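Local coordinates for aspartate--tRNA(Asp/Asn) ligase (Sulfolobus tokodaii, PDB 1WYD), which attaches L-aspartate to both tRNA(Asp) and tRNA(Asn) in an ATP-dependent, two-step reaction, acting as a nondiscriminating class II aspartyl-tRNA synthetase, at the interface of chains A and B. Numbering follows the deposited sequence. Chains: chain A/B, hypothetical aspartyl-tRNA synthetase.

The interface of chains A and B. Residues chain A 42, 134-135, 138; chain B 154-155.
The peptide joining B:Ile154 to B:Glu155 meets chain A through its N-H edge, with the A:Ser138 hydroxyl close to the peptide plane, and the B:Glu155 carboxylate turns its OE1 edge to a bridging water. B:Glu155 N donates to A:Ser138 OG at 2.8 Å in a nearly straight bond (162° at the hydrogen). OG is turned away from its own backbone N (chi1 -163°), which carries it off helix 128-150 toward the short strand 154-155. Two waters complete the polar seam. One joins the backbone carbonyls A:Ile134 O and B:Glu155 O; the other links A:Ser138 O to the carboxylate oxygen OE1 of B:Glu155, 2.7 Å from the water, at the end of an extended side chain. Beside this seam, the branches of B:Ile154 divide their contacts. CG2 lies 3.7 Å from A:Ser138 CB and also meets A:Ile134 CG2, the two isoleucine side chains crossing at about a right angle. CD1 instead rests on A:Lys135 CG, part of the lysine's aliphatic stem, and meets A:Lys42 tip to tip, 3.6 Å from the amino nitrogen NZ. Replacing A:Ser138 with alanine would probably keep the CB contact but leave the B:Glu155 amide without its acceptor across the interface. The helix and strand belong to class II motif 1, and their pairing across the two-fold helps hold the homodimer together, while A:Lys42 brings a loop of the OB-fold anticodon-binding region against the partner's catalytic domain.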
# COMPACT_ATOMS: atom_id res chain seq x y z
N LYS A 42 -22.61 4.30 -5.76
CA LYS A 42 -21.37 4.93 -5.34
C LYS A 42 -21.37 6.48 -5.41
O LYS A 42 -20.65 7.15 -4.66
CB LYS A 42 -20.15 4.27 -6.02
CG LYS A 42 -19.75 4.82 -7.41
CD LYS A 42 -18.51 4.10 -7.98
CE LYS A 42 -17.23 4.93 -7.80
NZ LYS A 42 -16.62 4.73 -6.43
N ILE A 134 -14.52 6.43 4.21
CA ILE A 134 -13.83 5.51 3.29
C ILE A 134 -13.26 6.27 2.11
O ILE A 134 -12.11 6.07 1.70
CB ILE A 134 -14.79 4.39 2.81
CG1 ILE A 134 -15.12 3.48 4.00
CG2 ILE A 134 -14.15 3.58 1.67
CD1 ILE A 134 -16.38 2.65 3.86
N LYS A 135 -14.07 7.19 1.59
CA LYS A 135 -13.69 7.91 0.35
C LYS A 135 -12.58 8.88 0.65
O LYS A 135 -11.66 9.00 -0.14
CB LYS A 135 -14.88 8.63 -0.24
CG LYS A 135 -15.92 7.70 -0.81
CD LYS A 135 -16.77 8.41 -1.88
CE LYS A 135 -18.17 8.66 -1.37
NZ LYS A 135 -18.75 10.01 -1.78
N SER A 138 -9.09 7.24 0.95
CA SER A 138 -8.53 6.99 -0.38
C SER A 138 -7.82 8.24 -0.91
O SER A 138 -6.66 8.18 -1.35
CB SER A 138 -9.60 6.49 -1.32
OG SER A 138 -8.97 5.90 -2.43
N ILE B 154 -11.60 3.07 -5.37
CA ILE B 154 -11.26 3.59 -4.05
C ILE B 154 -10.25 2.64 -3.43
O ILE B 154 -10.43 1.42 -3.54
CB ILE B 154 -12.56 3.68 -3.17
CG1 ILE B 154 -13.44 4.84 -3.63
CG2 ILE B 154 -12.25 3.92 -1.68
CD1 ILE B 154 -14.96 4.67 -3.28
N GLU B 155 -9.16 3.19 -2.89
CA GLU B 155 -8.12 2.40 -2.26
C GLU B 155 -8.56 2.03 -0.82
O GLU B 155 -9.10 2.89 -0.10
CB GLU B 155 -6.77 3.15 -2.24
CG GLU B 155 -5.68 2.46 -1.42
CD GLU B 155 -4.29 3.04 -1.59
OE1 GLU B 155 -4.17 4.20 -2.00
OE2 GLU B 155 -3.29 2.35 -1.28
O HOH W 1 -10.41 3.69 2.37
O HOH W 2 -5.73 6.18 -3.03